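Local coordinates for protein vascular endothelial growth factor homolog (Orf virus, PDB 2GNN) that acts as a secreted, disulfide-linked homodimeric growth factor of the PDGF/VEGF family that binds VEGF receptors and induces endothelial proliferation, at residues Leu62-Leu76 with Arg89-Arg103. Sequence-based numbering, arbitrary orientation.
Unlike the reference sequence in segment 62-76: Thr73 (reference Ser). With NAG (2-acetamido-2-deoxy-beta-D-glucopyranose), chain M.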
# COMPACT_ATOMS: atom_id res chain seq x y z
N LEU B 62 -19.50 4.14 -7.35
CA LEU B 62 -18.49 3.40 -8.12
C LEU B 62 -17.38 2.84 -7.21
O LEU B 62 -17.03 3.43 -6.20
CB LEU B 62 -17.90 4.27 -9.24
CG LEU B 62 -18.83 4.73 -10.37
CD1 LEU B 62 -18.21 5.78 -11.27
CD2 LEU B 62 -19.24 3.55 -11.21
N GLU B 63 -16.85 1.68 -7.59
CA GLU B 63 -15.74 1.09 -6.89
C GLU B 63 -14.62 0.73 -7.85
O GLU B 63 -14.87 0.41 -9.02
CB GLU B 63 -16.17 -0.13 -6.07
CG GLU B 63 -17.05 -1.13 -6.81
CD GLU B 63 -17.42 -2.35 -5.96
OE1 GLU B 63 -16.89 -2.46 -4.83
OE2 GLU B 63 -18.23 -3.18 -6.43
N CYS B 64 -13.40 0.80 -7.35
CA CYS B 64 -12.22 0.56 -8.14
C CYS B 64 -11.90 -0.92 -8.04
O CYS B 64 -11.54 -1.40 -6.97
CB CYS B 64 -11.06 1.42 -7.62
SG CYS B 64 -9.51 1.20 -8.50
N VAL B 65 -12.05 -1.63 -9.15
CA VAL B 65 -11.96 -3.10 -9.13
C VAL B 65 -11.09 -3.59 -10.29
O VAL B 65 -10.96 -2.89 -11.29
CB VAL B 65 -13.37 -3.76 -9.22
CG1 VAL B 65 -14.20 -3.44 -7.99
CG2 VAL B 65 -14.10 -3.31 -10.46
N PRO B 66 -10.49 -4.78 -10.13
CA PRO B 66 -9.65 -5.36 -11.18
C PRO B 66 -10.42 -5.80 -12.41
O PRO B 66 -11.49 -6.41 -12.28
CB PRO B 66 -9.03 -6.57 -10.50
CG PRO B 66 -9.98 -6.92 -9.40
CD PRO B 66 -10.50 -5.63 -8.92
N THR B 67 -9.88 -5.49 -13.58
CA THR B 67 -10.39 -6.00 -14.84
C THR B 67 -9.35 -6.91 -15.51
O THR B 67 -9.61 -7.48 -16.57
CB THR B 67 -10.78 -4.87 -15.79
OG1 THR B 67 -9.61 -4.12 -16.15
CG2 THR B 67 -11.79 -3.94 -15.12
N GLU B 68 -8.18 -7.03 -14.89
CA GLU B 68 -7.11 -7.88 -15.38
C GLU B 68 -6.18 -8.23 -14.23
O GLU B 68 -5.71 -7.35 -13.50
CB GLU B 68 -6.33 -7.18 -16.50
CG GLU B 68 -5.48 -8.11 -17.36
CD GLU B 68 -4.64 -7.36 -18.38
OE1 GLU B 68 -5.20 -6.59 -19.20
OE2 GLU B 68 -3.40 -7.55 -18.37
N GLU B 69 -5.93 -9.52 -14.07
CA GLU B 69 -5.13 -10.03 -12.97
C GLU B 69 -3.97 -10.85 -13.53
O GLU B 69 -3.93 -11.14 -14.71
CB GLU B 69 -5.99 -10.89 -12.04
CG GLU B 69 -7.26 -10.21 -11.56
CD GLU B 69 -7.99 -11.00 -10.48
OE1 GLU B 69 -7.87 -12.25 -10.45
OE2 GLU B 69 -8.68 -10.36 -9.66
N VAL B 70 -3.02 -11.20 -12.67
CA VAL B 70 -1.93 -12.09 -13.07
C VAL B 70 -1.43 -12.83 -11.83
O VAL B 70 -1.49 -12.31 -10.72
CB VAL B 70 -0.79 -11.33 -13.83
CG1 VAL B 70 0.07 -10.53 -12.87
CG2 VAL B 70 0.07 -12.29 -14.64
N ASN B 71 -0.98 -14.06 -12.02
CA ASN B 71 -0.40 -14.82 -10.92
C ASN B 71 1.11 -14.66 -10.96
O ASN B 71 1.73 -14.78 -12.03
CB ASN B 71 -0.80 -16.30 -10.98
CG ASN B 71 -2.26 -16.51 -11.33
OD1 ASN B 71 -3.15 -16.18 -10.53
ND2 ASN B 71 -2.51 -17.08 -12.54
N VAL B 72 1.69 -14.34 -9.80
CA VAL B 72 3.14 -14.21 -9.68
C VAL B 72 3.65 -15.09 -8.55
O VAL B 72 3.02 -15.16 -7.50
CB VAL B 72 3.60 -12.74 -9.46
CG1 VAL B 72 3.19 -11.86 -10.63
CG2 VAL B 72 3.03 -12.20 -8.19
N THR B 73 4.77 -15.75 -8.80
CA THR B 73 5.40 -16.64 -7.82
C THR B 73 6.48 -15.87 -7.05
O THR B 73 7.34 -15.24 -7.65
CB THR B 73 6.04 -17.87 -8.54
OG1 THR B 73 5.06 -18.53 -9.35
CG2 THR B 73 6.60 -18.87 -7.55
N MET B 74 6.42 -15.93 -5.72
CA MET B 74 7.46 -15.34 -4.88
C MET B 74 8.12 -16.38 -3.98
O MET B 74 7.44 -17.20 -3.36
CB MET B 74 6.89 -14.23 -4.02
CG MET B 74 6.37 -13.04 -4.81
SD MET B 74 5.70 -11.80 -3.71
CE MET B 74 4.83 -10.80 -4.91
N GLU B 75 9.45 -16.34 -3.88
CA GLU B 75 10.14 -17.17 -2.91
C GLU B 75 10.21 -16.52 -1.52
O GLU B 75 10.73 -15.42 -1.37
CB GLU B 75 11.52 -17.62 -3.40
CG GLU B 75 11.99 -18.86 -2.66
CD GLU B 75 13.11 -19.61 -3.34
OE1 GLU B 75 14.08 -18.96 -3.80
OE2 GLU B 75 13.02 -20.86 -3.39
N LEU B 76 9.65 -17.21 -0.53
CA LEU B 76 9.57 -16.76 0.86
C LEU B 76 10.26 -17.81 1.71
O LEU B 76 10.46 -18.92 1.26
CB LEU B 76 8.12 -16.77 1.34
CG LEU B 76 7.09 -15.76 0.89
CD1 LEU B 76 5.80 -16.28 1.37
CD2 LEU B 76 7.34 -14.43 1.54
N ARG B 89 8.16 -21.53 -2.70
CA ARG B 89 7.63 -20.70 -3.79
C ARG B 89 6.11 -20.71 -3.70
O ARG B 89 5.49 -21.77 -3.77
CB ARG B 89 8.07 -21.19 -5.17
CG ARG B 89 9.55 -21.48 -5.33
CD ARG B 89 9.79 -22.99 -5.39
NE ARG B 89 10.03 -23.47 -6.76
CZ ARG B 89 9.87 -24.73 -7.17
NH1 ARG B 89 9.44 -25.67 -6.34
NH2 ARG B 89 10.12 -25.04 -8.44
N LEU B 90 5.51 -19.53 -3.55
CA LEU B 90 4.06 -19.41 -3.46
C LEU B 90 3.53 -18.45 -4.52
O LEU B 90 4.27 -17.62 -5.03
CB LEU B 90 3.65 -18.97 -2.07
CG LEU B 90 3.98 -19.93 -0.92
CD1 LEU B 90 3.68 -19.28 0.43
CD2 LEU B 90 3.24 -21.27 -1.07
N SER B 91 2.25 -18.58 -4.86
CA SER B 91 1.64 -17.82 -5.95
C SER B 91 0.75 -16.74 -5.36
O SER B 91 0.07 -16.97 -4.36
CB SER B 91 0.81 -18.76 -6.84
OG SER B 91 0.26 -18.09 -7.96
N PHE B 92 0.77 -15.56 -5.98
CA PHE B 92 -0.01 -14.41 -5.50
C PHE B 92 -0.72 -13.76 -6.67
O PHE B 92 -0.23 -13.74 -7.79
CB PHE B 92 0.90 -13.38 -4.81
CG PHE B 92 1.67 -13.93 -3.65
CD1 PHE B 92 2.86 -14.63 -3.85
CD2 PHE B 92 1.20 -13.77 -2.36
CE1 PHE B 92 3.56 -15.16 -2.77
CE2 PHE B 92 1.89 -14.31 -1.28
CZ PHE B 92 3.08 -15.00 -1.49
N VAL B 93 -1.90 -13.22 -6.40
CA VAL B 93 -2.66 -12.52 -7.41
C VAL B 93 -2.26 -11.04 -7.40
O VAL B 93 -2.33 -10.40 -6.36
CB VAL B 93 -4.18 -12.69 -7.19
CG1 VAL B 93 -4.98 -11.96 -8.24
CG2 VAL B 93 -4.55 -14.19 -7.19
N GLU B 94 -1.83 -10.52 -8.55
CA GLU B 94 -1.58 -9.08 -8.73
C GLU B 94 -2.60 -8.52 -9.71
O GLU B 94 -3.00 -9.21 -10.64
CB GLU B 94 -0.20 -8.82 -9.34
CG GLU B 94 0.95 -9.57 -8.72
CD GLU B 94 1.73 -8.76 -7.71
OE1 GLU B 94 1.67 -7.51 -7.73
OE2 GLU B 94 2.42 -9.37 -6.89
N HIS B 95 -2.99 -7.27 -9.54
CA HIS B 95 -3.88 -6.63 -10.48
C HIS B 95 -3.07 -5.85 -11.52
O HIS B 95 -2.16 -5.09 -11.17
CB HIS B 95 -4.86 -5.71 -9.76
CG HIS B 95 -5.72 -6.42 -8.77
ND1 HIS B 95 -6.35 -5.76 -7.73
CD2 HIS B 95 -6.04 -7.72 -8.64
CE1 HIS B 95 -7.02 -6.64 -7.01
NE2 HIS B 95 -6.86 -7.83 -7.54
N LYS B 96 -3.40 -6.06 -12.80
CA LYS B 96 -2.72 -5.39 -13.91
C LYS B 96 -3.54 -4.28 -14.56
O LYS B 96 -2.99 -3.42 -15.25
CB LYS B 96 -2.30 -6.40 -14.98
CG LYS B 96 -0.89 -6.94 -14.81
CD LYS B 96 -0.37 -7.48 -16.14
CE LYS B 96 1.05 -8.02 -16.02
NZ LYS B 96 1.50 -8.66 -17.29
N LYS B 97 -4.86 -4.32 -14.38
CA LYS B 97 -5.74 -3.27 -14.88
C LYS B 97 -6.94 -3.14 -13.97
O LYS B 97 -7.35 -4.11 -13.32
CB LYS B 97 -6.21 -3.57 -16.31
CG LYS B 97 -5.59 -2.66 -17.36
CD LYS B 97 -6.48 -2.57 -18.59
CE LYS B 97 -6.34 -1.21 -19.26
NZ LYS B 97 -6.95 -1.18 -20.62
N CYS B 98 -7.50 -1.94 -13.91
CA CYS B 98 -8.56 -1.63 -12.95
C CYS B 98 -9.56 -0.69 -13.58
O CYS B 98 -9.23 -0.01 -14.54
CB CYS B 98 -7.99 -0.93 -11.71
SG CYS B 98 -6.56 -1.69 -10.97
N ASP B 99 -10.75 -0.62 -13.01
CA ASP B 99 -11.77 0.26 -13.57
C ASP B 99 -12.77 0.70 -12.50
O ASP B 99 -12.96 0.01 -11.50
CB ASP B 99 -12.48 -0.46 -14.74
CG ASP B 99 -13.07 0.49 -15.77
OD1 ASP B 99 -12.73 1.70 -15.77
OD2 ASP B 99 -13.87 0.02 -16.60
N CYS B 100 -13.36 1.86 -12.71
CA CYS B 100 -14.44 2.34 -11.85
C CYS B 100 -15.79 1.83 -12.36
O CYS B 100 -16.33 2.32 -13.37
CB CYS B 100 -14.39 3.87 -11.70
SG CYS B 100 -13.08 4.46 -10.57
N ARG B 101 -16.31 0.82 -11.65
CA ARG B 101 -17.49 0.06 -12.03
C ARG B 101 -18.56 0.20 -10.95
O ARG B 101 -18.23 0.34 -9.77
CB ARG B 101 -17.11 -1.42 -12.19
CG ARG B 101 -16.04 -1.72 -13.24
CD ARG B 101 -16.57 -1.57 -14.66
NE ARG B 101 -15.60 -1.96 -15.69
CZ ARG B 101 -15.42 -3.20 -16.15
NH1 ARG B 101 -16.13 -4.21 -15.66
NH2 ARG B 101 -14.51 -3.43 -17.09
N PRO B 102 -19.86 0.18 -11.34
CA PRO B 102 -20.95 0.33 -10.37
C PRO B 102 -20.98 -0.82 -9.36
O PRO B 102 -20.47 -1.90 -9.65
CB PRO B 102 -22.21 0.29 -11.25
CG PRO B 102 -21.73 0.58 -12.63
CD PRO B 102 -20.37 0.00 -12.71
N ARG B 103 -21.58 -0.59 -8.20
CA ARG B 103 -21.70 -1.64 -7.17
C ARG B 103 -22.88 -2.59 -7.39
O ARG B 103 -22.96 -3.65 -6.76
CB ARG B 103 -21.79 -1.02 -5.77
CG ARG B 103 -20.49 -0.49 -5.26
CD ARG B 103 -20.50 -0.36 -3.74
NE ARG B 103 -19.25 0.24 -3.26
CZ ARG B 103 -18.99 1.55 -3.30
NH1 ARG B 103 -19.88 2.40 -3.79
NH2 ARG B 103 -17.82 1.99 -2.85
C1 NAG M . -3.85 -17.61 -12.79
C2 NAG M . -4.92 -17.07 -13.76
C3 NAG M . -6.29 -17.65 -13.39
C4 NAG M . -6.23 -19.18 -13.47
C5 NAG M . -5.06 -19.70 -12.63
C6 NAG M . -4.90 -21.20 -12.81
C7 NAG M . -4.83 -14.95 -14.97
C8 NAG M . -6.01 -14.14 -15.40
N2 NAG M . -4.95 -15.61 -13.82
O3 NAG M . -7.32 -17.13 -14.21
O4 NAG M . -7.45 -19.74 -13.03
O5 NAG M . -3.84 -19.03 -12.96
O6 NAG M . -5.12 -21.85 -11.58
O7 NAG M . -3.81 -14.99 -15.67
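On strand 85-102, Arg89 lays CB against Thr73 CG2, and Leu90 then trades two backbone hydrogen bonds with Met74 while its CD1 meets Leu76 CD1. The Phe92 ring takes Leu76 CD1 at its edge and Met74 beside it in a Met-aromatic contact, SD lying obliquely 4.4 Å from the ring centroid. Across from Val93, Asn71 carries the N-linked sugar, its ND2 bonded to NAG C1. Glu94, paired with Val70, bends at chi2 (-98°) and carries its carboxylate along the face to Val72 and Met74: OE2 lies 3.2 Å from Val72 CG2 and 3.4 Å from Met74 CE, while OE1 accepts from Met51 N. His95 offers one ring face to Pro66, whose CB stands 3.7 Å from the ring centroid in a CH-pi contact; ND1 is hydrogen-bonded to Cys53 N. Lys96 N and Lys97 N both donate to Glu68 O, the first at 2.7 Å, and the antiparallel register slips by one on each side of Glu68; Thr67 and Glu68 both face Lys97, a classic beta bulge where the first strand turns a corner. Beyond it, Arg101 NE makes a nearly straight, in-plane salt bridge with Asp99 OD2 of its own strand (2.8 Å), and Thr67 CG2 covers a guanidinium face. Arg103 packs CG on Glu63 CD; its salt bridge to Glu63 is long and out of plane, and NH1 donates a hydrogen bond to Glu60 O. Disulfides Cys22-Cys64, Cys53-Cys98 and Cys57-Cys100 form the family's cystine knot. Strand 47-54 packs through Leu50 on Met74, Phe92 and Glu94, helix 31-34 meets Leu76 and Phe92, and Thr73 and Met74 pair in parallel with a strand of the second subunit.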